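Local structure of aldose 1-epimerase (Escherichia coli, 3NRE) at residues Leu132-Gln137 with Ile272-Gly277; Pro156-Gln161 with Gln215-Tyr220; Trp199-Phe204 with Cys232-Val237. The protein probably interconverts the alpha and beta anomers of aldose sugars, acting as an aldose 1-epimerase (mutarotase). All coordinates share one frame; numbering follows the deposited sequence. Where two conformers were deposited one is given.

How the interactions relate
Interaction 3 is a buried strand pair nearer the centre of the molecule (about 11 Å between centres), whereas interactions 1 and 2 are partly buried and lie on opposite sides of its centre, with centres about 38 Å apart. Interactions 1 and 2 reach the same nine-stranded antiparallel sheet, and in both a side-chain amide buried among exposed loop residues does much of the holding. In interaction 3 regular backbone bonds and aromatic packing take over. Its sheet also contains strand 272-274 of interaction 1, though the two contacts do not touch. Interactions 2 and 3 do meet, through CD1 of Ile-160 and CD1 of Ile-235, 3.7 Å apart, where the two sheets pack together.

Interaction 1. Residues Leu132-Gln137 with Ile272-Gly277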
loop_
_atom_site.group_PDB
_atom_site.type_symbol
_atom_site.label_atom_id
_atom_site.label_comp_id
_atom_site.label_asym_id
_atom_site.label_seq_id
_atom_site.Cartn_x
_atom_site.Cartn_y
_atom_site.Cartn_z
ATOM N N LEU A 132 -8.288 -7.296 -0.207
ATOM C CA LEU A 132 -7.298 -8.320 -0.513
ATOM C C LEU A 132 -7.529 -9.522 0.409
ATOM O O LEU A 132 -7.667 -9.331 1.620
ATOM C CB LEU A 132 -5.894 -7.784 -0.263
ATOM C CG LEU A 132 -5.182 -6.957 -1.344
ATOM C CD1 LEU A 132 -3.998 -6.308 -0.669
ATOM C CD2 LEU A 132 -4.790 -7.841 -2.577
ATOM N N SER A 133 -7.589 -10.727 -0.172
ATOM C CA SER A 133 -7.730 -11.983 0.540
ATOM C C SER A 133 -6.679 -12.941 0.012
ATOM O O SER A 133 -6.640 -13.205 -1.200
ATOM C CB SER A 133 -9.119 -12.606 0.343
ATOM O OG SER A 133 -10.137 -11.657 0.610
ATOM N N VAL A 134 -5.835 -13.464 0.918
ATOM C CA VAL A 134 -4.683 -14.256 0.528
ATOM C C VAL A 134 -4.739 -15.581 1.234
ATOM O O VAL A 134 -5.052 -15.618 2.421
ATOM C CB VAL A 134 -3.344 -13.507 0.822
ATOM C CG1 VAL A 134 -3.207 -13.082 2.282
ATOM C CG2 VAL A 134 -2.119 -14.342 0.418
ATOM N N THR A 135 -4.505 -16.648 0.472
ATOM C CA THR A 135 -4.551 -18.016 0.985
ATOM C C THR A 135 -3.180 -18.656 0.841
ATOM O O THR A 135 -2.620 -18.678 -0.253
ATOM C CB THR A 135 -5.544 -18.864 0.157
ATOM O OG1 THR A 135 -6.837 -18.234 0.159
ATOM C CG2 THR A 135 -5.655 -20.302 0.701
ATOM N N ASN A 136 -2.657 -19.222 1.932
ATOM C CA ASN A 136 -1.379 -19.943 1.884
ATOM C C ASN A 136 -1.583 -21.261 1.099
ATOM O O ASN A 136 -2.445 -22.086 1.441
ATOM C CB ASN A 136 -0.838 -20.209 3.298
ATOM C CG ASN A 136 0.578 -20.823 3.293
ATOM O OD1 ASN A 136 1.184 -20.972 2.230
ATOM N ND2 ASN A 136 1.074 -21.204 4.449
ATOM N N GLN A 137 -0.781 -21.433 0.052
ATOM C CA GLN A 137 -0.784 -22.634 -0.787
ATOM C C GLN A 137 0.546 -23.415 -0.710
ATOM O O GLN A 137 0.787 -24.309 -1.535
ATOM C CB GLN A 137 -1.060 -22.245 -2.235
ATOM C CG GLN A 137 -2.484 -21.779 -2.476
ATOM C CD GLN A 137 -2.845 -21.634 -3.976
ATOM O OE1 GLN A 137 -2.051 -21.130 -4.791
ATOM N NE2 GLN A 137 -4.050 -22.067 -4.328
ATOM N N ILE A 272 0.252 -12.301 10.410
ATOM C CA ILE A 272 -0.767 -13.328 10.691
ATOM C C ILE A 272 -0.307 -14.680 10.192
ATOM O O ILE A 272 -0.030 -14.860 9.014
ATOM C CB ILE A 272 -2.138 -12.991 10.060
ATOM C CG1 ILE A 272 -2.686 -11.696 10.667
ATOM C CG2 ILE A 272 -3.134 -14.115 10.314
ATOM C CD1 ILE A 272 -3.825 -11.086 9.865
ATOM N N ALA A 273 -0.162 -15.619 11.117
ATOM C CA ALA A 273 0.308 -16.982 10.781
ATOM C C ALA A 273 -0.788 -17.743 10.067
ATOM O O ALA A 273 -1.871 -17.947 10.627
ATOM C CB ALA A 273 0.725 -17.750 12.051
ATOM N N LEU A 274 -0.517 -18.179 8.847
ATOM C CA LEU A 274 -1.489 -18.883 8.035
ATOM C C LEU A 274 -0.979 -20.275 7.773
ATOM O O LEU A 274 0.073 -20.430 7.154
ATOM C CB LEU A 274 -1.709 -18.182 6.673
ATOM C CG LEU A 274 -2.418 -16.831 6.654
ATOM C CD1 LEU A 274 -2.670 -16.324 5.163
ATOM C CD2 LEU A 274 -3.715 -16.861 7.508
ATOM N N ALA A 275 -1.707 -21.295 8.249
ATOM C CA ALA A 275 -1.356 -22.680 7.920
ATOM C C ALA A 275 -1.707 -22.900 6.457
ATOM O O ALA A 275 -2.489 -22.126 5.868
ATOM C CB ALA A 275 -2.104 -23.688 8.843
ATOM N N PRO A 276 -1.133 -23.933 5.823
ATOM C CA PRO A 276 -1.605 -24.243 4.468
ATOM C C PRO A 276 -3.136 -24.364 4.361
ATOM O O PRO A 276 -3.774 -25.046 5.185
ATOM C CB PRO A 276 -0.954 -25.599 4.183
ATOM C CG PRO A 276 0.246 -25.593 4.984
ATOM C CD PRO A 276 -0.149 -24.923 6.282
ATOM N N GLY A 277 -3.697 -23.700 3.349
ATOM C CA GLY A 277 -5.130 -23.555 3.164
ATOM C C GLY A 277 -5.851 -22.480 3.975
ATOM O O GLY A 277 -7.037 -22.240 3.736
#
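Asn-136 and Leu-274 form the tight, buried part of this contact. CG of Asn-136 stands anti to its own backbone N (chi1 -174°), and its amide ND2 donates to the backbone O of Leu-274 at 3.0 Å. The bond is fairly straight, 160° at the hydrogen. The acceptor lies close to the amide plane of Asn-136, yet on the other side of the bond ND2 stands above the carbonyl plane of Leu-274, 38° out of it. ND2 also donates to the backbone O of Glu-140, and OD1 accepts from the backbone N of Gly-138, so that three bonds fix the rotation of this buried amide and satisfy both of its ends. Beside it, CB of Asn-136 packs on CB of Leu-274 at 4.0 Å and on the backbone O of Ala-275 at 3.6 Å. CD1 of Leu-274 lies 3.7 Å from the carbonyl O of Val-134 and, more loosely, 4.4 Å from CG1 of Val-134. Phe-144 touches the side chains of Val-134, Asn-136 and Leu-274 alike.

The contact joins two sheets of the galactose mutarotase-like beta sandwich. Strand 127-136 belongs to the nine-stranded antiparallel sheet, strand 272-274 pairs with strand 142-153 in another, and residues 275-278 carry the chain across to strand 279-290, the neighbour of 127-136.

Toward solvent the packing thins. Exposed Gly-277 donates its backbone N to the O of Asn-136 at 2.8 Å, in a nearly straight bond on the exposed side of the contact. Pro-276 meets the asparagine distantly, its CD 4.3 Å from ND2. CG2 of Thr-135 comes within 3.9 Å of the O of Gly-277, while OG1 of the same threonine is hydrogen-bonded to OG of Ser-279.

Interaction 2. Residues Pro156-Gln161 with Gln215-Tyr220; sequences PQTRIQ and QPQEGY
The side-chain amide of Gln-215 is approached from both faces at its oxygen: OG1 of Thr-158 and NE2 of Gln-217 reach OE1 from opposite sides of the plane. Thr-158 OG1 donates to Gln-215 OE1 at 2.8 Å from a position moderately tilted out of that plane. NE2 of Gln-217 lies 3.1 Å from the same OE1 and well above the plane, 46° out of it. Its N-H points almost straight at the oxygen (176°), which in turn lies in the amide plane of Gln-217. A second flat group, the ring of Tyr-220, has CB of Gln-215 3.6 Å above one face, toward the rim.

Thr-158 and Gln-215 run side by side, with CG2 of Thr-158 3.5 Å from OE1 of Gln-215. Gln-215 CB points away, but a bend at chi2 (-71°) returns the amide to Thr-158. On the exposed side, CG of Pro-216 touches the backbone O of Gln-157 at 3.3 Å, and OE1 of Gln-217 sits 3.6 Å from CB of Gln-157. The end of the Gln-157 side chain leads away from the contact.

Gln-215 closes the tight turn of the hairpin between strands 210-215 and 220-227, where Gly-219 and Tyr-220 both face it in a G1 beta bulge. The contact ties this turn to the loop entering strand 159-162, the neighbour of 210-215.

NE2 of Gln-215 donates to the backbone O of Pro-153, and OG1 of Thr-158 accepts from the backbone N of Ser-155. Both ends of the buried amide are therefore engaged, and the relay from Ser-155 N through Thr-158 OG1 to Gln-215 OE1 may be mutually strengthening.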
loop_
_atom_site.group_PDB
_atom_site.type_symbol
_atom_site.label_atom_id
_atom_site.label_comp_id
_atom_site.label_asym_id
_atom_site.label_seq_id
_atom_site.Cartn_x
_atom_site.Cartn_y
_atom_site.Cartn_z
ATOM N N PRO A 156 0.881 22.390 -2.389
ATOM C CA PRO A 156 1.392 23.138 -1.238
ATOM C C PRO A 156 0.334 23.220 -0.161
ATOM O O PRO A 156 0.676 23.362 1.004
ATOM C CB PRO A 156 1.681 24.533 -1.802
ATOM C CG PRO A 156 1.912 24.337 -3.228
ATOM C CD PRO A 156 1.097 23.117 -3.654
ATOM N N GLN A 157 -0.949 23.110 -0.554
ATOM C CA GLN A 157 -2.055 23.289 0.421
ATOM C C GLN A 157 -2.469 21.944 1.055
ATOM O O GLN A 157 -3.220 21.962 2.012
ATOM C CB GLN A 157 -3.300 23.875 -0.246
ATOM C CG GLN A 157 -3.008 24.973 -1.257
ATOM C CD GLN A 157 -2.252 26.125 -0.747
ATOM O OE1 GLN A 157 -2.245 26.421 0.454
ATOM N NE2 GLN A 157 -1.699 26.921 -1.696
ATOM N N THR A 158 -2.067 20.821 0.501
ATOM C CA THR A 158 -2.446 19.485 1.062
ATOM C C THR A 158 -2.039 19.311 2.537
ATOM O O THR A 158 -0.962 19.775 2.959
ATOM C CB THR A 158 -1.780 18.331 0.262
ATOM O OG1 THR A 158 -2.071 18.471 -1.118
ATOM C CG2 THR A 158 -2.294 16.980 0.700
ATOM N N ARG A 159 -2.915 18.661 3.308
ATOM C CA ARG A 159 -2.661 18.345 4.716
ATOM C C ARG A 159 -3.169 16.924 4.970
ATOM O O ARG A 159 -4.135 16.503 4.371
ATOM C CB ARG A 159 -3.356 19.343 5.666
ATOM C CG ARG A 159 -2.884 20.836 5.452
ATOM C CD ARG A 159 -3.326 21.725 6.561
ATOM N NE ARG A 159 -4.717 21.482 6.953
ATOM C CZ ARG A 159 -5.253 21.901 8.105
ATOM N NH1 ARG A 159 -4.516 22.592 8.961
ATOM N NH2 ARG A 159 -6.530 21.629 8.397
ATOM N N ILE A 160 -2.469 16.179 5.818
ATOM C CA ILE A 160 -2.923 14.852 6.238
ATOM C C ILE A 160 -2.985 14.736 7.759
ATOM O O ILE A 160 -2.329 15.497 8.487
ATOM C CB ILE A 160 -1.997 13.726 5.707
ATOM C CG1 ILE A 160 -0.592 13.851 6.291
ATOM C CG2 ILE A 160 -1.950 13.776 4.184
ATOM C CD1 ILE A 160 0.292 12.596 6.014
ATOM N N GLN A 161 -3.809 13.782 8.180
ATOM C CA GLN A 161 -4.018 13.489 9.594
ATOM C C GLN A 161 -4.123 11.977 9.731
ATOM O O GLN A 161 -4.902 11.336 9.042
ATOM C CB GLN A 161 -5.273 14.133 10.139
ATOM C CG GLN A 161 -5.406 13.961 11.661
ATOM C CD GLN A 161 -6.682 14.576 12.208
ATOM O OE1 GLN A 161 -7.593 14.941 11.447
ATOM N NE2 GLN A 161 -6.762 14.692 13.517
ATOM N N GLN A 215 -7.521 18.116 0.603
ATOM C CA GLN A 215 -7.118 18.720 -0.659
ATOM C C GLN A 215 -7.872 20.050 -0.771
ATOM O O GLN A 215 -8.750 20.237 -1.616
ATOM C CB GLN A 215 -7.396 17.739 -1.804
ATOM C CG GLN A 215 -6.646 16.386 -1.676
ATOM C CD GLN A 215 -5.154 16.510 -1.926
ATOM O OE1 GLN A 215 -4.600 17.631 -1.875
ATOM N NE2 GLN A 215 -4.509 15.390 -2.337
ATOM N N PRO A 216 -7.545 20.975 0.128
ATOM C CA PRO A 216 -8.392 22.184 0.234
ATOM C C PRO A 216 -8.451 23.052 -1.034
ATOM O O PRO A 216 -9.459 23.744 -1.257
ATOM C CB PRO A 216 -7.772 22.937 1.396
ATOM C CG PRO A 216 -6.465 22.428 1.601
ATOM C CD PRO A 216 -6.421 21.016 1.074
ATOM N N GLN A 217 -7.383 23.008 -1.834
ATOM C CA GLN A 217 -7.310 23.775 -3.087
ATOM C C GLN A 217 -8.362 23.350 -4.100
ATOM O O GLN A 217 -8.702 24.160 -4.995
ATOM C CB GLN A 217 -5.891 23.710 -3.695
ATOM C CG GLN A 217 -5.475 22.387 -4.293
ATOM C CD GLN A 217 -5.240 21.250 -3.279
ATOM O OE1 GLN A 217 -5.242 21.445 -2.059
ATOM N NE2 GLN A 217 -5.018 20.064 -3.795
ATOM N N GLU A 218 -8.844 22.103 -3.957
ATOM C CA GLU A 218 -9.879 21.469 -4.791
ATOM C C GLU A 218 -11.203 21.354 -4.019
ATOM O O GLU A 218 -12.201 20.830 -4.549
ATOM C CB GLU A 218 -9.483 20.037 -5.202
ATOM C CG GLU A 218 -8.205 19.846 -6.031
ATOM C CD GLU A 218 -8.389 20.217 -7.500
ATOM O OE1 GLU A 218 -9.423 20.823 -7.848
ATOM O OE2 GLU A 218 -7.491 19.907 -8.304
ATOM N N GLY A 219 -11.211 21.800 -2.773
ATOM C CA GLY A 219 -12.379 21.709 -1.907
ATOM C C GLY A 219 -12.882 20.339 -1.450
ATOM O O GLY A 219 -14.014 20.235 -1.010
ATOM N N TYR A 220 -12.062 19.288 -1.515
ATOM C CA TYR A 220 -12.469 17.975 -0.963
ATOM C C TYR A 220 -11.418 17.368 -0.009
ATOM O O TYR A 220 -10.278 17.869 0.125
ATOM C CB TYR A 220 -12.781 17.002 -2.091
ATOM C CG TYR A 220 -11.547 16.517 -2.822
ATOM C CD1 TYR A 220 -10.889 15.400 -2.399
ATOM C CD2 TYR A 220 -11.011 17.211 -3.892
ATOM C CE1 TYR A 220 -9.770 14.939 -3.034
ATOM C CE2 TYR A 220 -9.863 16.755 -4.547
ATOM C CZ TYR A 220 -9.233 15.639 -4.096
ATOM O OH TYR A 220 -8.085 15.140 -4.683
#

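Interaction 3. Residues Trp199-Phe204 with Cys232-Val237; sequences WVNNGF and CYFIFV
Phe-236 turns its edge to the face of Trp-199, with ring centroids 5.2 Å apart and planes at 86°. CE1 of Phe-236 is 3.5 Å from CH2 of Trp-199. CA of Gly-203 rests over the centre of the Phe-234 ring, 3.4 Å from the centroid, in a CH-pi contact; the ring crowds the side of this glycine where a CB would stand. On the opposite face of the sheet, CG of Tyr-233 lies between its backbone N and carbonyl carbon (chi1 65°), bringing the ring to Phe-204, whose CB sits over it, 3.7 Å from its centroid; the two rings are nearly parallel but slid apart. CG1 of Val-200 meets CG2 of Ile-235 at 3.7 Å.

Six backbone hydrogen bonds join these antiparallel strands, with Val-200/Val-237, Asn-202/Ile-235 and Phe-204/Tyr-233 as hydrogen-bonded pairs. They are neighbours in a sheet of the mutarotase-like fold, flanked by strands 166-170 and 250-256.

A water bridges OD1 of Asn-201 and the O of Ile-235. Glu-170 accepts from NE1 of Trp-199 through OE1 and from ND2 of Asn-201 through OE2, while ND2 of Asn-202 is held by the O of Trp-168. OD1 of Asn-201 also hydrogen-bonds a di(hydroxyethyl)ether, probably from the crystallisation liquor.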
loop_
_atom_site.group_PDB
_atom_site.type_symbol
_atom_site.label_atom_id
_atom_site.label_comp_id
_atom_site.label_asym_id
_atom_site.label_seq_id
_atom_site.Cartn_x
_atom_site.Cartn_y
_atom_site.Cartn_z
ATOM N N TRP A 199 12.706 14.700 1.169
ATOM C CA TRP A 199 12.617 13.247 1.200
ATOM C C TRP A 199 11.993 12.808 2.506
ATOM O O TRP A 199 12.449 13.217 3.573
ATOM C CB TRP A 199 14.009 12.634 1.113
ATOM C CG TRP A 199 14.048 11.143 1.190
ATOM C CD1 TRP A 199 14.307 10.384 2.308
ATOM C CD2 TRP A 199 13.846 10.227 0.111
ATOM N NE1 TRP A 199 14.233 9.057 1.990
ATOM C CE2 TRP A 199 13.976 8.922 0.646
ATOM C CE3 TRP A 199 13.558 10.375 -1.240
ATOM C CZ2 TRP A 199 13.826 7.773 -0.141
ATOM C CZ3 TRP A 199 13.407 9.243 -2.021
ATOM C CH2 TRP A 199 13.548 7.957 -1.471
ATOM N N VAL A 200 10.955 12.007 2.415
ATOM C CA VAL A 200 10.399 11.295 3.563
ATOM C C VAL A 200 10.227 9.815 3.213
ATOM O O VAL A 200 9.637 9.481 2.211
ATOM C CB VAL A 200 9.016 11.822 3.943
ATOM C CG1 VAL A 200 8.387 10.944 5.058
ATOM C CG2 VAL A 200 9.053 13.290 4.360
ATOM N N ASN A 201 10.735 8.912 4.045
ATOM C CA ASN A 201 10.494 7.472 3.846
ATOM C C ASN A 201 10.477 6.842 5.212
ATOM O O ASN A 201 11.492 6.338 5.680
ATOM C CB ASN A 201 11.590 6.853 2.984
ATOM C CG ASN A 201 11.538 5.331 2.947
ATOM O OD1 ASN A 201 10.468 4.746 2.853
ATOM N ND2 ASN A 201 12.724 4.681 2.996
ATOM N N ASN A 202 9.326 6.863 5.854
ATOM C CA ASN A 202 9.245 6.493 7.286
ATOM C C ASN A 202 7.987 5.751 7.565
ATOM O O ASN A 202 6.890 6.138 7.066
ATOM C CB ASN A 202 9.321 7.717 8.213
ATOM C CG ASN A 202 10.634 8.442 8.119
ATOM O OD1 ASN A 202 10.853 9.293 7.232
ATOM N ND2 ASN A 202 11.574 8.088 9.020
ATOM N N GLY A 203 8.109 4.724 8.416
ATOM C CA GLY A 203 6.970 4.013 8.938
ATOM C C GLY A 203 6.553 4.591 10.310
ATOM O O GLY A 203 7.405 5.133 11.058
ATOM N N PHE A 204 5.250 4.500 10.592
ATOM C CA PHE A 204 4.635 5.056 11.790
ATOM C C PHE A 204 3.841 3.952 12.473
ATOM O O PHE A 204 3.210 3.127 11.814
ATOM C CB PHE A 204 3.714 6.250 11.425
ATOM C CG PHE A 204 4.475 7.408 10.865
ATOM C CD1 PHE A 204 4.852 7.410 9.537
ATOM C CD2 PHE A 204 4.877 8.441 11.676
ATOM C CE1 PHE A 204 5.622 8.433 9.029
ATOM C CE2 PHE A 204 5.642 9.478 11.185
ATOM C CZ PHE A 204 6.005 9.487 9.831
ATOM N N CYS A 232 -0.057 0.240 11.265
ATOM C CA CYS A 232 1.097 0.999 10.785
ATOM C C CYS A 232 0.807 1.607 9.429
ATOM O O CYS A 232 0.037 1.058 8.674
ATOM C CB CYS A 232 2.311 0.090 10.683
ATOM S SG CYS A 232 2.817 -0.630 12.249
ATOM N N TYR A 233 1.439 2.747 9.157
ATOM C CA TYR A 233 1.397 3.385 7.828
ATOM C C TYR A 233 2.807 3.881 7.506
ATOM O O TYR A 233 3.567 4.245 8.405
ATOM C CB TYR A 233 0.359 4.521 7.772
ATOM C CG TYR A 233 0.576 5.759 8.643
ATOM C CD1 TYR A 233 1.303 6.856 8.182
ATOM C CD2 TYR A 233 -0.022 5.897 9.907
ATOM C CE1 TYR A 233 1.477 8.003 8.983
ATOM C CE2 TYR A 233 0.134 7.046 10.671
ATOM C CZ TYR A 233 0.888 8.081 10.219
ATOM O OH TYR A 233 1.046 9.221 10.964
ATOM N N PHE A 234 3.153 3.886 6.210
ATOM C CA PHE A 234 4.356 4.561 5.727
ATOM C C PHE A 234 3.970 5.845 4.992
ATOM O O PHE A 234 2.929 5.941 4.370
ATOM C CB PHE A 234 5.192 3.642 4.771
ATOM C CG PHE A 234 6.357 2.914 5.440
ATOM C CD1 PHE A 234 6.115 1.813 6.267
ATOM C CD2 PHE A 234 7.666 3.309 5.251
ATOM C CE1 PHE A 234 7.162 1.147 6.892
ATOM C CE2 PHE A 234 8.689 2.628 5.868
ATOM C CZ PHE A 234 8.452 1.557 6.667
ATOM N N ILE A 235 4.814 6.845 5.086
ATOM C CA ILE A 235 4.684 8.057 4.307
ATOM C C ILE A 235 5.898 8.082 3.388
ATOM O O ILE A 235 7.050 7.882 3.841
ATOM C CB ILE A 235 4.736 9.329 5.156
ATOM C CG1 ILE A 235 3.569 9.398 6.132
ATOM C CG2 ILE A 235 4.774 10.597 4.277
ATOM C CD1 ILE A 235 2.152 9.411 5.477
ATOM N N PHE A 236 5.637 8.368 2.117
ATOM C CA PHE A 236 6.655 8.625 1.128
ATOM C C PHE A 236 6.469 9.999 0.489
ATOM O O PHE A 236 5.383 10.313 -0.002
ATOM C CB PHE A 236 6.630 7.513 0.041
ATOM C CG PHE A 236 7.703 7.692 -0.960
ATOM C CD1 PHE A 236 9.012 7.694 -0.550
ATOM C CD2 PHE A 236 7.428 7.905 -2.277
ATOM C CE1 PHE A 236 10.025 7.895 -1.440
ATOM C CE2 PHE A 236 8.454 8.123 -3.204
ATOM C CZ PHE A 236 9.749 8.101 -2.788
ATOM N N VAL A 237 7.531 10.808 0.510
ATOM C CA VAL A 237 7.693 12.039 -0.268
ATOM C C VAL A 237 9.050 11.877 -0.936
ATOM O O VAL A 237 10.050 11.569 -0.279
ATOM C CB VAL A 237 7.712 13.310 0.577
ATOM C CG1 VAL A 237 7.839 14.552 -0.339
ATOM C CG2 VAL A 237 6.462 13.381 1.428
HETATM O O HOH W 1 7.925 5.390 2.398
#